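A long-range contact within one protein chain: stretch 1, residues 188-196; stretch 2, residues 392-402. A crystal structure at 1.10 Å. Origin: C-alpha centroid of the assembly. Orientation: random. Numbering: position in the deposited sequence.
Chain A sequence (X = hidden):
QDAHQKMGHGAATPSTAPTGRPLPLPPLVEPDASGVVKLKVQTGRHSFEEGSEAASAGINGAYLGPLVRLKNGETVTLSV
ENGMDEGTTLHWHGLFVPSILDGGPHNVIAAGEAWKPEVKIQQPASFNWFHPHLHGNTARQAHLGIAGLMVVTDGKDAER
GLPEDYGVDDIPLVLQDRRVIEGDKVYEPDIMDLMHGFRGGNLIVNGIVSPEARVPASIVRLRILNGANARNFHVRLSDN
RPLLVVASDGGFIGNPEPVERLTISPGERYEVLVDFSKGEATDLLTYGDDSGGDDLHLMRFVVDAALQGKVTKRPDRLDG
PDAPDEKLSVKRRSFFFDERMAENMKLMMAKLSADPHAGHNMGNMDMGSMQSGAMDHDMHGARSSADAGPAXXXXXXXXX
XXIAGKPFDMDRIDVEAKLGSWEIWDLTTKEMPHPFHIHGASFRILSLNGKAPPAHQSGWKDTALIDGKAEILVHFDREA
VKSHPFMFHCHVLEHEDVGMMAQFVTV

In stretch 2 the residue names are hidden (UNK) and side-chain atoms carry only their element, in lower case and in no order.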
# COMPACT_ATOMS: atom_id res chain seq x y z
N GLU A 188 -7.87 13.90 13.86
CA GLU A 188 -7.58 14.51 15.13
C GLU A 188 -7.12 13.43 16.10
O GLU A 188 -7.86 13.03 17.05
CB GLU A 188 -8.82 15.24 15.67
CG GLU A 188 -9.34 16.29 14.73
CD GLU A 188 -8.44 17.48 14.59
OE1 GLU A 188 -7.80 17.84 15.58
OE2 GLU A 188 -8.43 18.10 13.46
N PRO A 189 -5.92 12.89 15.92
CA PRO A 189 -5.51 11.75 16.74
C PRO A 189 -5.24 12.18 18.19
O PRO A 189 -4.69 13.23 18.44
CB PRO A 189 -4.21 11.31 16.10
CG PRO A 189 -3.67 12.55 15.43
CD PRO A 189 -4.90 13.22 14.93
N ASP A 190 -5.62 11.31 19.11
CA ASP A 190 -5.28 11.48 20.51
C ASP A 190 -4.12 10.56 20.85
O ASP A 190 -3.52 9.91 20.01
CB ASP A 190 -6.50 11.28 21.37
CG ASP A 190 -7.06 9.91 21.37
OD1 ASP A 190 -6.35 8.90 21.08
OD2 ASP A 190 -8.29 9.81 21.72
N ILE A 191 -3.72 10.58 22.14
CA ILE A 191 -2.49 9.86 22.52
C ILE A 191 -2.64 8.36 22.28
O ILE A 191 -1.66 7.69 21.88
CB ILE A 191 -2.04 10.17 23.94
CG1 ILE A 191 -0.55 9.67 24.17
CG2 ILE A 191 -3.03 9.78 25.02
CD1 ILE A 191 0.28 10.38 25.23
N MET A 192 -3.82 7.81 22.50
CA MET A 192 -4.05 6.40 22.20
C MET A 192 -3.93 6.11 20.72
O MET A 192 -3.44 5.05 20.34
CB MET A 192 -5.41 5.93 22.76
CG MET A 192 -5.33 5.72 24.28
SD MET A 192 -4.31 4.34 24.82
CE MET A 192 -5.35 2.91 24.57
N ASP A 193 -4.39 7.02 19.87
CA ASP A 193 -4.23 6.88 18.40
C ASP A 193 -2.78 6.90 18.02
O ASP A 193 -2.35 6.14 17.13
CB ASP A 193 -4.97 7.97 17.64
CG ASP A 193 -6.45 7.96 17.87
OD1 ASP A 193 -7.07 6.86 17.93
OD2 ASP A 193 -7.05 9.07 17.91
N LEU A 194 -2.00 7.76 18.65
CA LEU A 194 -0.56 7.81 18.30
C LEU A 194 0.11 6.50 18.75
O LEU A 194 1.00 5.98 18.06
CB LEU A 194 0.15 9.01 18.91
CG LEU A 194 -0.29 10.34 18.40
CD1 LEU A 194 0.48 11.48 19.11
CD2 LEU A 194 -0.19 10.46 16.86
N MET A 195 -0.29 5.98 19.93
CA MET A 195 0.34 4.75 20.44
C MET A 195 -0.10 3.52 19.67
O MET A 195 0.73 2.62 19.40
CB MET A 195 0.08 4.57 21.89
CG MET A 195 0.81 5.61 22.75
SD MET A 195 0.61 5.49 24.51
CE MET A 195 1.50 3.98 24.76
N HIS A 196 -1.35 3.43 19.27
CA HIS A 196 -1.93 2.17 18.73
C HIS A 196 -2.28 2.23 17.26
O HIS A 196 -2.62 1.19 16.71
CB HIS A 196 -3.13 1.71 19.58
CG HIS A 196 -2.74 1.44 21.01
ND1 HIS A 196 -1.95 0.37 21.38
CD2 HIS A 196 -2.92 2.16 22.13
CE1 HIS A 196 -1.73 0.41 22.69
NE2 HIS A 196 -2.34 1.48 23.18
N UNK A 392 -3.95 15.86 18.68
CA UNK A 392 -2.51 16.06 18.90
C UNK A 392 -1.75 16.06 17.57
O UNK A 392 -2.26 15.60 16.57
c UNK A 392 -1.91 14.92 19.73
c UNK A 392 -1.80 13.48 21.73
c UNK A 392 -2.44 14.73 21.13
c UNK A 392 -2.13 15.96 21.97
N UNK A 393 -0.54 16.63 17.60
CA UNK A 393 0.37 16.59 16.42
C UNK A 393 1.51 15.73 16.83
O UNK A 393 2.13 15.97 17.85
o UNK A 393 1.04 20.24 14.41
c UNK A 393 -0.46 18.75 15.51
c UNK A 393 -0.14 20.02 14.78
c UNK A 393 0.77 17.97 15.96
o UNK A 393 -1.10 20.81 14.57
N UNK A 394 1.84 14.75 16.00
CA UNK A 394 2.90 13.78 16.31
C UNK A 394 4.18 14.47 16.76
O UNK A 394 4.74 14.12 17.79
c UNK A 394 3.17 12.93 15.10
N UNK A 395 4.65 15.46 15.98
CA UNK A 395 5.97 16.06 16.27
C UNK A 395 6.05 16.76 17.59
O UNK A 395 7.17 16.85 18.13
c UNK A 395 7.89 15.16 14.08
c UNK A 395 6.80 16.24 13.85
c UNK A 395 6.47 16.98 15.14
c UNK A 395 7.27 17.21 12.80
N UNK A 396 4.95 17.32 18.08
CA UNK A 396 4.95 18.08 19.32
C UNK A 396 4.31 17.31 20.49
O UNK A 396 4.24 17.84 21.61
c UNK A 396 4.22 19.40 19.17
c UNK A 396 4.92 20.30 18.16
o UNK A 396 2.87 19.15 18.77
N UNK A 397 3.89 16.07 20.28
CA UNK A 397 3.19 15.30 21.29
C UNK A 397 4.07 14.81 22.43
O UNK A 397 3.55 14.43 23.48
o UNK A 397 3.47 13.17 20.16
c UNK A 397 2.51 14.09 20.63
N UNK A 398 5.36 14.66 22.16
CA UNK A 398 6.24 13.92 23.09
C UNK A 398 6.31 12.45 22.93
O UNK A 398 7.19 11.81 23.52
N UNK A 399 5.41 11.87 22.13
CA UNK A 399 5.45 10.44 21.91
C UNK A 399 6.61 10.13 20.99
O UNK A 399 6.79 10.82 19.96
c UNK A 399 2.92 10.29 22.15
c UNK A 399 4.16 8.55 20.82
c UNK A 399 4.11 9.99 21.25
N UNK A 400 7.35 9.07 21.26
CA UNK A 400 8.46 8.64 20.43
C UNK A 400 8.45 7.13 20.30
O UNK A 400 8.15 6.42 21.27
c UNK A 400 10.00 10.64 21.14
o UNK A 400 11.65 12.21 21.82
o UNK A 400 12.14 10.16 22.15
c UNK A 400 9.82 9.11 20.95
c UNK A 400 11.37 11.02 21.71
N UNK A 401 8.83 6.63 19.14
CA UNK A 401 9.02 5.20 18.88
C UNK A 401 10.25 5.06 18.01
O UNK A 401 10.84 6.06 17.52
c UNK A 401 6.57 4.68 19.02
c UNK A 401 7.78 4.63 18.18
c UNK A 401 3.91 4.24 19.34
s UNK A 401 5.17 3.88 18.19
N UNK A 402 10.66 3.85 17.75
CA UNK A 402 11.87 3.58 16.97
C UNK A 402 11.75 2.26 16.25
O UNK A 402 11.09 1.31 16.72
c UNK A 402 13.12 3.54 17.86

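Position 392 carries four side-chain carbons, forked at the second. One terminal carbon lies 3.5 Å from I191 N and 4.0 Å from L194 CD1. The backbone N at 392 donates a hydrogen bond to P189 O at 2.7 Å. The fork one carbon beyond CB gives leucine, L392, with rotamers m and t. The atom that reaches I191 and L194 is CD1.

Position 393 has three carbons in a row, the third carrying two oxygens. Its CB points away from stretch 1 and nothing there is touched. A carboxylate at this length is glutamate, E393.

Position 394 has one side-chain carbon. Its CA lies 4.4 Å from L194 CD1. This is alanine, A394.

Position 395 again has four carbons forked at the second, out of reach of stretch 1. It is leucine, L395.

Position 396 has a first carbon bearing one oxygen and one carbon. It makes no contact with stretch 1. The branch identifies threonine, T396.

Position 397 has one carbon, then one oxygen. The oxygen is 3.6 Å from L194 CD1. This is serine, S397. Its OG donates to A394 O at 2.9 Å and accepts from the backbone N of position 399 at 3.1 Å, tying the turn together.

Position 398 has no side-chain atoms. Phi is 87° and psi is -12°, and a CB here would be jammed against S397 O. It is glycine, G398.

Position 399 has one carbon carrying two more, and CB points toward stretch 1. One branch tip lies 4.1 Å from I191 CD1 and 4.1 Å from L194 CD1. The fork at CB with no oxygen gives valine, V399; the tip is CG2.

Position 400 has three carbons, the third with two oxygens, out of reach of stretch 1. It is glutamate, E400.

Position 401 is unbranched: two carbons, a sulfur, one carbon. The last carbon lies 3.6 Å from L194 O and 3.6 Å from M195 O. This is methionine, M401, ending in CE.

Position 402 has a single carbon, far from stretch 1. It is alanine, A402.

The contact joins one backbone hydrogen bond to an apolar patch. P189 O holds L392 N just before the helix. D190 caps that helix, its OD1 accepting from D193 N at 3.0 Å. From the helix, L194 points toward stretch 2, and its CD1 meets L392, A394, S397 and V399. I191 adds to the patch. M401 CE lies over the carbonyl end of the helix, where L194 O is buried without a polar partner.

Stretch 2 (392-402) LEALTSGVEMA
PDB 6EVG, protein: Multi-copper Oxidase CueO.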